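Local coordinates for protein glycerol Dehydrogenase (Unidentified, PDB 5XN8) that catalyses the NAD-dependent oxidation of glycerol to dihydroxyacetone, letting microorganisms use glycerol as a carbon source under anaerobic conditions, at residues 172-175 with 176-180; 70-73 with 74-77; 216-219 with 220-224; 354-357 with 358-362; 232-235 with 236-240. All coordinates share one frame; numbering follows the deposited sequence.

Contact 1: residues 172-175 with 176-180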
loop_
_atom_site.group_PDB
_atom_site.type_symbol
_atom_site.label_atom_id
_atom_site.label_comp_id
_atom_site.label_asym_id
_atom_site.label_seq_id
_atom_site.Cartn_x
_atom_site.Cartn_y
_atom_site.Cartn_z
ATOM N N ALA A 172 -32.004 5.577 4.030
ATOM C CA ALA A 172 -31.143 4.436 3.730
ATOM C C ALA A 172 -29.741 4.571 4.318
ATOM O O ALA A 172 -29.136 3.568 4.716
ATOM C CB ALA A 172 -31.066 4.237 2.222
ATOM N N LEU A 173 -29.228 5.801 4.362
ATOM C CA LEU A 173 -27.930 6.129 4.981
ATOM C C LEU A 173 -27.818 5.679 6.439
ATOM O O LEU A 173 -26.734 5.340 6.901
ATOM C CB LEU A 173 -27.687 7.651 4.891
ATOM C CG LEU A 173 -26.453 8.294 5.539
ATOM C CD1 LEU A 173 -25.267 8.346 4.597
ATOM C CD2 LEU A 173 -26.784 9.691 6.023
ATOM N N SER A 174 -28.931 5.673 7.159
ATOM C CA SER A 174 -28.960 5.209 8.550
ATOM C C SER A 174 -28.840 3.702 8.740
ATOM O O SER A 174 -28.622 3.247 9.859
ATOM C CB SER A 174 -30.285 5.599 9.183
ATOM O OG SER A 174 -31.320 4.755 8.695
ATOM N N THR A 175 -29.034 2.927 7.682
ATOM C CA THR A 175 -29.254 1.485 7.829
ATOM C C THR A 175 -28.024 0.756 8.316
ATOM O O THR A 175 -28.113 -0.018 9.271
ATOM C CB THR A 175 -29.772 0.876 6.512
ATOM O OG1 THR A 175 -30.974 1.551 6.143
ATOM C CG2 THR A 175 -30.065 -0.596 6.666
ATOM N N TRP A 176 -26.887 1.007 7.676
ATOM C CA TRP A 176 -25.596 0.410 8.104
ATOM C C TRP A 176 -25.235 0.745 9.549
ATOM O O TRP A 176 -24.759 -0.121 10.282
ATOM C CB TRP A 176 -24.458 0.859 7.184
ATOM C CG TRP A 176 -23.097 0.586 7.744
ATOM C CD1 TRP A 176 -22.150 1.503 8.035
ATOM C CD2 TRP A 176 -22.554 -0.688 8.113
ATOM N NE1 TRP A 176 -21.039 0.889 8.549
ATOM C CE2 TRP A 176 -21.262 -0.458 8.616
ATOM C CE3 TRP A 176 -23.039 -2.004 8.070
ATOM C CZ2 TRP A 176 -20.435 -1.491 9.070
ATOM C CZ3 TRP A 176 -22.219 -3.035 8.520
ATOM C CH2 TRP A 176 -20.927 -2.772 9.014
ATOM N N PHE A 177 -25.450 1.995 9.959
ATOM C CA PHE A 177 -24.981 2.436 11.270
ATOM C C PHE A 177 -25.814 1.876 12.418
ATOM O O PHE A 177 -25.264 1.524 13.476
ATOM C CB PHE A 177 -24.927 3.953 11.336
ATOM C CG PHE A 177 -23.921 4.539 10.397
ATOM C CD1 PHE A 177 -22.567 4.484 10.698
ATOM C CD2 PHE A 177 -24.316 5.082 9.191
ATOM C CE1 PHE A 177 -21.633 4.999 9.822
ATOM C CE2 PHE A 177 -23.374 5.589 8.306
ATOM C CZ PHE A 177 -22.026 5.561 8.625
ATOM N N GLU A 178 -27.124 1.784 12.197
ATOM C CA GLU A 178 -28.047 1.183 13.156
ATOM C C GLU A 178 -27.997 -0.340 13.141
ATOM O O GLU A 178 -28.135 -0.992 14.191
ATOM C CB GLU A 178 -29.478 1.635 12.858
ATOM C CG GLU A 178 -29.690 3.139 13.004
ATOM C CD GLU A 178 -31.119 3.543 12.738
ATOM O OE1 GLU A 178 -31.531 3.584 11.570
ATOM O OE2 GLU A 178 -31.824 3.850 13.705
ATOM N N ALA A 179 -27.848 -0.922 11.954
ATOM C CA ALA A 179 -27.683 -2.374 11.836
ATOM C C ALA A 179 -26.433 -2.784 12.593
ATOM O O ALA A 179 -26.504 -3.620 13.496
ATOM C CB ALA A 179 -27.583 -2.784 10.382
ATOM N N LYS A 180 -25.305 -2.151 12.253
ATOM C CA LYS A 180 -23.990 -2.448 12.866
ATOM C C LYS A 180 -23.967 -2.223 14.381
ATOM O O LYS A 180 -23.278 -2.940 15.101
ATOM C CB LYS A 180 -22.885 -1.634 12.177
ATOM C CG LYS A 180 -21.458 -1.904 12.630
ATOM C CD LYS A 180 -21.096 -3.379 12.541
ATOM C CE LYS A 180 -19.594 -3.599 12.584
ATOM N NZ LYS A 180 -19.025 -3.428 13.955
HETATM O O HOH W 1 -26.255 3.312 5.354
#
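Ser174 and Glu178, one helical turn apart, bring a hydroxyl and a carboxylate together: Ser174 OG lies 3.1 Å from Glu178 OE1. The single hydroxyl proton could serve this oxygen or the carbonyl of Asp171, its stronger partner. With its CG beside its own backbone N (chi1 -63°), Glu178 sends its chain back over the preceding turn, where CG passes 3.3 Å from Ser174 O. That carbonyl also accepts Glu178 N at 3.1 Å. Both carboxylate oxygens have further donors, OE1 receiving His254 ND1 and OE2 the backbone N of Ala251. Helix 162-185 here borders the metal site of an iron-containing alcohol dehydrogenase: Asp171, His254 and His271 hold the zinc ion, and Glu178 is a second-shell acceptor that probably helps to orient the His254 ring. Thr175 OG1, buried nearby, hydrogen-bonds with Ser241 OG and lies 3.1 Å from Ala172 O, while Thr175 O takes Ala179 N at 2.8 Å. A water donates to Ala172 O at 3.0 Å and, more weakly, to Leu173 O. Leu173 O lies near the plane of the Phe177 ring, at its edge, 3.3 Å from CD2, setting the ring's polarised C-H rim against a carbonyl.

Contact 2: residues 70-73 with 74-77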
loop_
_atom_site.group_PDB
_atom_site.type_symbol
_atom_site.label_atom_id
_atom_site.label_comp_id
_atom_site.label_asym_id
_atom_site.label_seq_id
_atom_site.Cartn_x
_atom_site.Cartn_y
_atom_site.Cartn_z
ATOM N N HIS A 70 -57.601 2.704 10.926
ATOM C CA HIS A 70 -58.443 1.526 11.166
ATOM C C HIS A 70 -59.804 1.652 10.482
ATOM O O HIS A 70 -60.301 0.680 9.920
ATOM C CB HIS A 70 -58.645 1.289 12.673
ATOM C CG HIS A 70 -57.473 0.643 13.346
ATOM N ND1 HIS A 70 -57.155 -0.683 13.167
ATOM C CD2 HIS A 70 -56.549 1.136 14.205
ATOM C CE1 HIS A 70 -56.087 -0.983 13.887
ATOM N NE2 HIS A 70 -55.690 0.109 14.515
ATOM N N VAL A 71 -60.384 2.856 10.518
ATOM C CA VAL A 71 -61.666 3.140 9.859
ATOM C C VAL A 71 -61.564 2.914 8.348
ATOM O O VAL A 71 -62.448 2.289 7.754
ATOM C CB VAL A 71 -62.154 4.589 10.139
ATOM C CG1 VAL A 71 -63.366 4.957 9.278
ATOM C CG2 VAL A 71 -62.476 4.767 11.620
ATOM N N GLU A 72 -60.495 3.427 7.739
ATOM C CA GLU A 72 -60.292 3.304 6.299
ATOM C C GLU A 72 -60.075 1.847 5.887
ATOM O O GLU A 72 -60.628 1.406 4.882
ATOM C CB GLU A 72 -59.109 4.180 5.847
ATOM C CG GLU A 72 -58.876 4.257 4.337
ATOM C CD GLU A 72 -60.018 4.896 3.558
ATOM O OE1 GLU A 72 -60.888 5.563 4.157
ATOM O OE2 GLU A 72 -60.041 4.744 2.321
ATOM N N ILE A 73 -59.288 1.110 6.670
ATOM C CA ILE A 73 -59.058 -0.334 6.453
ATOM C C ILE A 73 -60.384 -1.091 6.433
ATOM O O ILE A 73 -60.653 -1.834 5.486
ATOM C CB ILE A 73 -58.112 -0.937 7.536
ATOM C CG1 ILE A 73 -56.682 -0.404 7.365
ATOM C CG2 ILE A 73 -58.088 -2.462 7.504
ATOM C CD1 ILE A 73 -55.881 -0.454 8.645
ATOM N N ARG A 74 -61.207 -0.878 7.469
ATOM C CA ARG A 74 -62.500 -1.563 7.597
ATOM C C ARG A 74 -63.490 -1.180 6.494
ATOM O O ARG A 74 -64.297 -2.019 6.089
ATOM C CB ARG A 74 -63.127 -1.315 8.985
ATOM C CG ARG A 74 -62.534 -2.096 10.164
ATOM C CD ARG A 74 -61.093 -2.520 10.057
ATOM N NE ARG A 74 -60.704 -3.324 11.224
ATOM C CZ ARG A 74 -59.503 -3.339 11.802
ATOM N NH1 ARG A 74 -58.497 -2.583 11.359
ATOM N NH2 ARG A 74 -59.311 -4.123 12.864
ATOM N N ARG A 75 -63.424 0.064 6.015
ATOM C CA ARG A 75 -64.271 0.512 4.901
ATOM C C ARG A 75 -63.921 -0.226 3.606
ATOM O O ARG A 75 -64.810 -0.679 2.890
ATOM C CB ARG A 75 -64.148 2.033 4.699
ATOM C CG ARG A 75 -65.189 2.648 3.759
ATOM C CD ARG A 75 -64.892 4.116 3.460
ATOM N NE ARG A 75 -63.665 4.289 2.671
ATOM C CZ ARG A 75 -63.545 4.095 1.352
ATOM N NH1 ARG A 75 -64.588 3.732 0.602
ATOM N NH2 ARG A 75 -62.363 4.289 0.764
ATOM N N LEU A 76 -62.625 -0.345 3.322
ATOM C CA LEU A 76 -62.135 -1.004 2.099
ATOM C C LEU A 76 -62.281 -2.527 2.151
ATOM O O LEU A 76 -62.574 -3.153 1.127
ATOM C CB LEU A 76 -60.675 -0.631 1.826
ATOM C CG LEU A 76 -60.400 0.789 1.314
ATOM C CD1 LEU A 76 -58.917 1.098 1.390
ATOM C CD2 LEU A 76 -60.945 1.009 -0.094
ATOM N N ILE A 77 -62.065 -3.114 3.329
ATOM C CA ILE A 77 -62.332 -4.542 3.544
ATOM C C ILE A 77 -63.773 -4.897 3.190
ATOM O O ILE A 77 -64.007 -5.876 2.481
ATOM C CB ILE A 77 -61.991 -4.979 4.995
ATOM C CG1 ILE A 77 -60.465 -5.070 5.154
ATOM C CG2 ILE A 77 -62.608 -6.336 5.335
ATOM C CD1 ILE A 77 -59.980 -5.096 6.586
#
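Glu72 and Arg75, three residues apart on helix 70-83, lie side by side and form a salt bridge. The acid leaves its backbone with CG anti to N, then bends (chi2 64°) so that a side chain starting away from the following turn ends close to it. Arg75 also sets its CG anti to N, runs straight, and folds at its third torsion to bring the guanidinium alongside. Arg75 NH2 meets Glu72 OE2 at 2.8 Å from the syn side, though raised out of the carboxylate plane, with a nearly straight N-H line (168°); the oxygen lies in the guanidinium plane. A weak bond of 3.4 Å joins Arg75 NE to Glu72 OE1. Asn65 also donates to Glu72 OE1, and Arg63 O accepts from Arg75 NH2, so both charged ends are held against the chain just before this helix.

Arg74 takes another route. Its second torsion (27°) is far from staggered, a probably strained kink that lays CD 3.3 Å from His70 O and 3.9 Å from Ile73 CG2. The guanidinium then stands by the His70 ring, with Arg74 NH1 2.9 Å from His70 ND1 at the ring edge, and forms a cation-pi contact with Tyr106. His70 NE2 is hydrogen-bonded to Glu139. The branched Ile73 and Ile77 suit the inward face toward helix 94-107, where Ile73 CG2 touches Ile77 CD1 at 3.4 Å.

Chemically, the helix is two-sided: isoleucines bury hydrocarbon, while the arginines use their long chains to place charge at the margins, where Glu72 probably offsets that of Arg75.

Contact 3: residues 216-219 with 220-224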
loop_
_atom_site.group_PDB
_atom_site.type_symbol
_atom_site.label_atom_id
_atom_site.label_comp_id
_atom_site.label_asym_id
_atom_site.label_seq_id
_atom_site.Cartn_x
_atom_site.Cartn_y
_atom_site.Cartn_z
ATOM N N LYS A 216 -24.712 10.343 -8.912
ATOM C CA LYS A 216 -25.107 10.022 -10.301
ATOM C C LYS A 216 -26.602 9.786 -10.426
ATOM O O LYS A 216 -27.201 10.138 -11.442
ATOM C CB LYS A 216 -24.364 8.797 -10.830
ATOM C CG LYS A 216 -22.879 9.021 -11.059
ATOM C CD LYS A 216 -22.204 7.791 -11.639
ATOM C CE LYS A 216 -21.971 6.685 -10.618
ATOM N NZ LYS A 216 -21.438 5.459 -11.298
ATOM N N ALA A 217 -27.192 9.176 -9.395
ATOM C CA ALA A 217 -28.628 8.918 -9.347
ATOM C C ALA A 217 -29.459 10.191 -9.193
ATOM O O ALA A 217 -30.455 10.378 -9.906
ATOM C CB ALA A 217 -28.946 7.962 -8.219
ATOM N N ARG A 218 -29.055 11.057 -8.258
ATOM C CA ARG A 218 -29.765 12.308 -7.995
ATOM C C ARG A 218 -29.902 13.194 -9.228
ATOM O O ARG A 218 -30.939 13.814 -9.431
ATOM C CB ARG A 218 -29.047 13.115 -6.902
ATOM C CG ARG A 218 -29.739 14.413 -6.528
ATOM C CD ARG A 218 -28.929 15.195 -5.522
ATOM N NE ARG A 218 -27.787 15.856 -6.147
ATOM C CZ ARG A 218 -27.848 16.974 -6.869
ATOM N NH1 ARG A 218 -29.008 17.607 -7.073
ATOM N NH2 ARG A 218 -26.724 17.464 -7.400
ATOM N N LEU A 219 -28.854 13.244 -10.043
ATOM C CA LEU A 219 -28.854 14.057 -11.256
ATOM C C LEU A 219 -29.741 13.464 -12.344
ATOM O O LEU A 219 -30.408 14.204 -13.063
ATOM C CB LEU A 219 -27.428 14.255 -11.777
ATOM C CG LEU A 219 -26.530 15.073 -10.836
ATOM C CD1 LEU A 219 -25.091 15.025 -11.313
ATOM C CD2 LEU A 219 -26.984 16.526 -10.707
ATOM N N ALA A 220 -29.729 12.137 -12.470
ATOM C CA ALA A 220 -30.661 11.427 -13.341
ATOM C C ALA A 220 -32.100 11.662 -12.901
ATOM O O ALA A 220 -32.977 11.912 -13.730
ATOM C CB ALA A 220 -30.354 9.927 -13.342
ATOM N N ALA A 221 -32.334 11.564 -11.592
ATOM C CA ALA A 221 -33.636 11.881 -11.008
ATOM C C ALA A 221 -34.025 13.346 -11.212
ATOM O O ALA A 221 -35.185 13.642 -11.474
ATOM C CB ALA A 221 -33.642 11.542 -9.534
ATOM N N GLN A 222 -33.061 14.254 -11.099
ATOM C CA GLN A 222 -33.292 15.675 -11.410
ATOM C C GLN A 222 -33.810 15.854 -12.839
ATOM O O GLN A 222 -34.774 16.583 -13.053
ATOM C CB GLN A 222 -32.022 16.501 -11.189
ATOM C CG GLN A 222 -32.177 18.008 -11.416
ATOM C CD GLN A 222 -30.944 18.787 -10.983
ATOM O OE1 GLN A 222 -30.456 18.620 -9.865
ATOM N NE2 GLN A 222 -30.438 19.641 -11.863
ATOM N N ALA A 223 -33.188 15.159 -13.795
ATOM C CA ALA A 223 -33.617 15.211 -15.205
ATOM C C ALA A 223 -34.922 14.460 -15.503
ATOM O O ALA A 223 -35.502 14.645 -16.577
ATOM C CB ALA A 223 -32.501 14.711 -16.121
ATOM N N GLY A 224 -35.367 13.606 -14.581
ATOM C CA GLY A 224 -36.596 12.827 -14.737
ATOM C C GLY A 224 -36.387 11.498 -15.462
ATOM O O GLY A 224 -37.344 10.920 -15.974
#
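Gln222 reaches back one turn along helix 197-223 to Arg218 and Leu219, and its side chain can be traced atom by atom. CB rests over the carbonyls of the preceding turn, 3.4 Å from both Arg218 O and Leu219 O. CG lies anti to the backbone N (chi1 -177°), and the chain stays extended through CD, which carries the amide clear of the backbone and alongside the two earlier side chains. At the tip, OE1 meets Arg218 NH1 at 3.3 Å. The bond is weak and bent (122°), with the oxygen placed obliquely to the guanidinium. The same OE1 lies 4.1 Å from Leu219 CD2, a loose contact with a methyl.

Arg218 folds at its third torsion to bring NH1 toward the glutamine, but its stronger partner is Glu215, through a salt bridge at NH2. Small alanines suit both covered faces: Ala221 packs on Val162 and Leu165 of helix 162-185, and Ala220, on another face, touches Thr354 of a second subunit. Leu219 likewise meets Leu358 of that subunit.

Backbone bonds continue to the end, with Ala221 N to Ala217 O at 2.8 Å and Ala223 N to Leu219 O at 3.0 Å. Gly224 then closes the helix in a Schellman motif. Its positive phi (87°) brings the CB position too near the preceding carbonyl O, a backbone shape that suits glycine.

The chemistry implies a division of labour: the charge of Arg218 is probably offset chiefly by Glu215, while Gln222 adds a neutral, weakly bound acceptor on the exposed side.

Contact 4: residues 354-357 with 358-362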
loop_
_atom_site.group_PDB
_atom_site.type_symbol
_atom_site.label_atom_id
_atom_site.label_comp_id
_atom_site.label_asym_id
_atom_site.label_seq_id
_atom_site.Cartn_x
_atom_site.Cartn_y
_atom_site.Cartn_z
ATOM N N THR A 354 -23.661 18.809 19.471
ATOM C CA THR A 354 -22.334 18.701 18.876
ATOM C C THR A 354 -22.416 18.403 17.381
ATOM O O THR A 354 -21.671 18.990 16.588
ATOM C CB THR A 354 -21.493 17.628 19.580
ATOM O OG1 THR A 354 -21.396 17.938 20.973
ATOM C CG2 THR A 354 -20.087 17.541 18.965
ATOM N N ALA A 355 -23.330 17.515 17.005
ATOM C CA ALA A 355 -23.586 17.216 15.594
ATOM C C ALA A 355 -23.961 18.469 14.813
ATOM O O ALA A 355 -23.439 18.696 13.719
ATOM C CB ALA A 355 -24.678 16.175 15.458
ATOM N N ASP A 356 -24.862 19.273 15.384
ATOM C CA ASP A 356 -25.250 20.572 14.806
ATOM C C ASP A 356 -24.039 21.462 14.558
ATOM O O ASP A 356 -23.870 21.997 13.463
ATOM C CB ASP A 356 -26.249 21.275 15.737
ATOM C CG ASP A 356 -26.605 22.673 15.284
ATOM O OD1 ASP A 356 -27.184 22.810 14.189
ATOM O OD2 ASP A 356 -26.318 23.631 16.034
ATOM N N LEU A 357 -23.187 21.607 15.572
ATOM C CA LEU A 357 -21.951 22.383 15.439
ATOM C C LEU A 357 -20.980 21.785 14.424
ATOM O O LEU A 357 -20.273 22.532 13.756
ATOM C CB LEU A 357 -21.271 22.583 16.799
ATOM C CG LEU A 357 -22.031 23.466 17.805
ATOM C CD1 LEU A 357 -21.238 23.630 19.084
ATOM C CD2 LEU A 357 -22.362 24.848 17.236
ATOM N N LEU A 358 -20.943 20.461 14.286
ATOM C CA LEU A 358 -20.143 19.826 13.215
ATOM C C LEU A 358 -20.675 20.166 11.831
ATOM O O LEU A 358 -19.890 20.431 10.911
ATOM C CB LEU A 358 -20.052 18.305 13.394
ATOM C CG LEU A 358 -19.142 17.904 14.551
ATOM C CD1 LEU A 358 -19.446 16.490 15.036
ATOM C CD2 LEU A 358 -17.664 18.026 14.189
ATOM N N GLY A 359 -21.996 20.164 11.683
ATOM C CA GLY A 359 -22.641 20.542 10.431
ATOM C C GLY A 359 -22.545 22.016 10.060
ATOM O O GLY A 359 -22.455 22.341 8.876
ATOM N N GLN A 360 -22.586 22.907 11.054
ATOM C CA GLN A 360 -22.381 24.347 10.809
ATOM C C GLN A 360 -20.977 24.600 10.248
ATOM O O GLN A 360 -20.823 25.175 9.180
ATOM C CB GLN A 360 -22.600 25.177 12.084
ATOM C CG GLN A 360 -24.052 25.276 12.519
ATOM C CD GLN A 360 -24.263 26.269 13.669
ATOM O OE1 GLN A 360 -23.705 27.378 13.695
ATOM N NE2 GLN A 360 -25.079 25.874 14.631
ATOM N N GLN A 361 -19.963 24.139 10.977
ATOM C CA GLN A 361 -18.571 24.281 10.547
ATOM C C GLN A 361 -18.337 23.731 9.123
ATOM O O GLN A 361 -17.660 24.371 8.297
ATOM C CB GLN A 361 -17.655 23.573 11.531
ATOM C CG GLN A 361 -16.186 23.958 11.441
ATOM C CD GLN A 361 -15.308 22.942 12.148
ATOM O OE1 GLN A 361 -14.814 21.994 11.524
ATOM N NE2 GLN A 361 -15.157 23.098 13.462
ATOM N N TRP A 362 -18.934 22.572 8.842
ATOM C CA TRP A 362 -18.829 21.921 7.541
ATOM C C TRP A 362 -19.429 22.747 6.400
ATOM O O TRP A 362 -18.831 22.895 5.334
ATOM C CB TRP A 362 -19.501 20.537 7.589
ATOM C CG TRP A 362 -19.329 19.781 6.328
ATOM C CD1 TRP A 362 -20.225 19.682 5.311
ATOM C CD2 TRP A 362 -18.168 19.045 5.922
ATOM N NE1 TRP A 362 -19.706 18.916 4.297
ATOM C CE2 TRP A 362 -18.447 18.500 4.647
ATOM C CE3 TRP A 362 -16.918 18.780 6.514
ATOM C CZ2 TRP A 362 -17.529 17.716 3.943
ATOM C CZ3 TRP A 362 -15.997 18.010 5.809
ATOM C CH2 TRP A 362 -16.315 17.480 4.535
#
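Helix 345-363, the last of the helical C-terminal domain, carries Asp356 and Gln360 one turn apart, bridged by an (i, i+4) side-chain hydrogen bond. Gln360 NE2 gives a proton to Asp356 OD2 at 2.9 Å, approaching from above the carboxylate plane while the oxygen lies close to the amide plane, and the bond is bent, at 134°. Asp356 reaches this place by setting CG anti to its backbone N (chi1 175°). Gln360 instead starts beside its own N and runs out extended, and the two chains cross obliquely. The aspartate is held from two directions, since its OD1 accepts the backbone N of Leu309.

Leucine suits position 358 because that side is buried: Leu358 packs on Val284 and Met290, and on Leu219 of a neighbouring subunit. Its CD1 lies 4.1 Å from Thr354 CG2, a methyl turned the same way, while Thr354 OG1 bonds to Ala350 O. Gln361 sends its NE2 to Glu215 of the same neighbouring subunit, a polar tie across this subunit interface. Gly359 gives its N to Ala355 O at 2.9 Å. Leu357, which packs on Gln222 of the neighbouring subunit, brings its CD2 to 3.9 Å from Gln360 NE2.

Contact 5: residues 232-235 with 236-240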
loop_
_atom_site.group_PDB
_atom_site.type_symbol
_atom_site.label_atom_id
_atom_site.label_comp_id
_atom_site.label_asym_id
_atom_site.label_seq_id
_atom_site.Cartn_x
_atom_site.Cartn_y
_atom_site.Cartn_z
ATOM N N ARG A 232 -29.613 1.322 -9.091
ATOM C CA ARG A 232 -28.845 0.872 -7.917
ATOM C C ARG A 232 -29.323 1.556 -6.637
ATOM O O ARG A 232 -29.406 0.920 -5.584
ATOM C CB ARG A 232 -27.340 1.132 -8.078
ATOM C CG ARG A 232 -26.645 0.484 -9.264
ATOM C CD ARG A 232 -26.567 -1.027 -9.169
ATOM N NE ARG A 232 -26.010 -1.606 -10.402
ATOM C CZ ARG A 232 -24.708 -1.664 -10.722
ATOM N NH1 ARG A 232 -23.764 -1.175 -9.909
ATOM N NH2 ARG A 232 -24.341 -2.218 -11.870
ATOM N N ILE A 233 -29.618 2.851 -6.734
ATOM C CA ILE A 233 -30.086 3.637 -5.588
ATOM C C ILE A 233 -31.516 3.295 -5.185
ATOM O O ILE A 233 -31.822 3.279 -4.000
ATOM C CB ILE A 233 -29.901 5.163 -5.842
ATOM C CG1 ILE A 233 -28.409 5.519 -5.772
ATOM C CG2 ILE A 233 -30.707 6.029 -4.866
ATOM C CD1 ILE A 233 -27.797 5.512 -4.384
ATOM N N ILE A 234 -32.387 3.029 -6.158
ATOM C CA ILE A 234 -33.750 2.551 -5.870
ATOM C C ILE A 234 -33.718 1.198 -5.140
ATOM O O ILE A 234 -34.543 0.952 -4.254
ATOM C CB ILE A 234 -34.615 2.475 -7.152
ATOM C CG1 ILE A 234 -34.944 3.888 -7.646
ATOM C CG2 ILE A 234 -35.920 1.713 -6.910
ATOM C CD1 ILE A 234 -35.489 3.932 -9.062
ATOM N N GLU A 235 -32.783 0.329 -5.507
ATOM C CA GLU A 235 -32.616 -0.961 -4.830
ATOM C C GLU A 235 -32.042 -0.768 -3.428
ATOM O O GLU A 235 -32.500 -1.405 -2.476
ATOM C CB GLU A 235 -31.702 -1.882 -5.635
ATOM C CG GLU A 235 -31.695 -3.324 -5.132
ATOM C CD GLU A 235 -30.552 -4.160 -5.668
ATOM O OE1 GLU A 235 -30.015 -3.817 -6.737
ATOM O OE2 GLU A 235 -30.193 -5.175 -5.011
ATOM N N ALA A 236 -31.027 0.090 -3.323
ATOM C CA ALA A 236 -30.470 0.483 -2.029
ATOM C C ALA A 236 -31.552 1.030 -1.098
ATOM O O ALA A 236 -31.685 0.577 0.041
ATOM C CB ALA A 236 -29.364 1.515 -2.215
ATOM N N ASN A 237 -32.328 1.984 -1.611
ATOM C CA ASN A 237 -33.402 2.648 -0.858
ATOM C C ASN A 237 -34.545 1.734 -0.441
ATOM O O ASN A 237 -35.211 2.010 0.567
ATOM C CB ASN A 237 -33.998 3.820 -1.671
ATOM C CG ASN A 237 -33.101 5.043 -1.710
ATOM O OD1 ASN A 237 -31.952 5.014 -1.254
ATOM N ND2 ASN A 237 -33.636 6.139 -2.247
ATOM N N THR A 238 -34.788 0.666 -1.210
ATOM C CA THR A 238 -35.954 -0.186 -0.999
ATOM C C THR A 238 -35.615 -1.581 -0.478
ATOM O O THR A 238 -36.069 -1.952 0.604
ATOM C CB THR A 238 -36.783 -0.304 -2.288
ATOM O OG1 THR A 238 -36.831 0.971 -2.937
ATOM C CG2 THR A 238 -38.214 -0.767 -1.964
ATOM N N TYR A 239 -34.850 -2.363 -1.238
ATOM C CA TYR A 239 -34.551 -3.739 -0.828
ATOM C C TYR A 239 -33.411 -3.803 0.190
ATOM O O TYR A 239 -33.551 -4.465 1.217
ATOM C CB TYR A 239 -34.267 -4.654 -2.042
ATOM C CG TYR A 239 -34.309 -6.119 -1.662
ATOM C CD1 TYR A 239 -33.192 -6.751 -1.133
ATOM C CD2 TYR A 239 -35.482 -6.858 -1.779
ATOM C CE1 TYR A 239 -33.233 -8.099 -0.757
ATOM C CE2 TYR A 239 -35.537 -8.192 -1.399
ATOM C CZ TYR A 239 -34.418 -8.811 -0.892
ATOM O OH TYR A 239 -34.492 -10.133 -0.522
ATOM N N LEU A 240 -32.296 -3.128 -0.080
ATOM C CA LEU A 240 -31.118 -3.221 0.793
ATOM C C LEU A 240 -31.361 -2.575 2.156
ATOM O O LEU A 240 -30.919 -3.104 3.189
ATOM C CB LEU A 240 -29.880 -2.581 0.146
ATOM C CG LEU A 240 -29.439 -3.050 -1.243
ATOM C CD1 LEU A 240 -28.100 -2.433 -1.615
ATOM C CD2 LEU A 240 -29.339 -4.576 -1.286
#
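Thr238 lays its side chain alongside Ile234, its hydroxyl folded back onto the carbonyl of the preceding turn. Thr238 OG1, set beside its own backbone N (chi1 -40°), turns back to donate to Ile234 O at 2.6 Å, in the carbonyl plane. Threonine suits this buried spot since its hydroxyl is satisfied by its own helix; Thr238 N bonds the same oxygen weakly.

Here helix 228-247 widens into a pi-type turn. Glu235 O accepts Leu240 N, five residues on, at 3.0 Å and nearly straight (171°), whereas Tyr239 N reaches the same oxygen at 2.8 Å at a strongly bent angle, a weak bond. Such a turn adds a residue to the loop, and Leu240 consequently comes back over Glu235, its CD2 3.9 Å from Glu235 OE2. The carboxylate itself accepts backbone N atoms of Glu197 and Ala198 of a neighbouring subunit, so the glutamate serves the oligomer interface.

Ile233 and Asn237 share another side: Ile233 CG2 lies 3.9 Å from Asn237 ND2, which donates to Ala118 O, beside the probable NAD-binding residue Ser119.

The helix is thus wedged between layers, with Ile233, Asn237 and Leu240 turned to helices 162-185 and 197-223, and Ile234 and Thr238 to strands 10-14 and 149-153 of the parallel sheet.

In the fold
Along the chain the order is contact 2, 1, 3, 5, 4. Contact 2 belongs to the nucleotide-binding part with its parallel sheet, and the others to the helices that follow; contacts 2 and 4 lie farthest apart, with centres about 45 Å from each other. Helices 162-185, 197-223 and 228-247 pack together: contact 5 touches contact 1 through Asn237 OD1 and Ala172 CB (3.7 Å), and contact 3 through Ile233 CG1 and Ala217 CB (3.5 Å). Contact 1 borders the zinc site. Contacts 3 and 4, with nearest atoms about 14 Å apart within one chain, meet across a subunit interface, which joins helix 197-223 of one subunit to helix 345-363 of another in the eight-chain assembly.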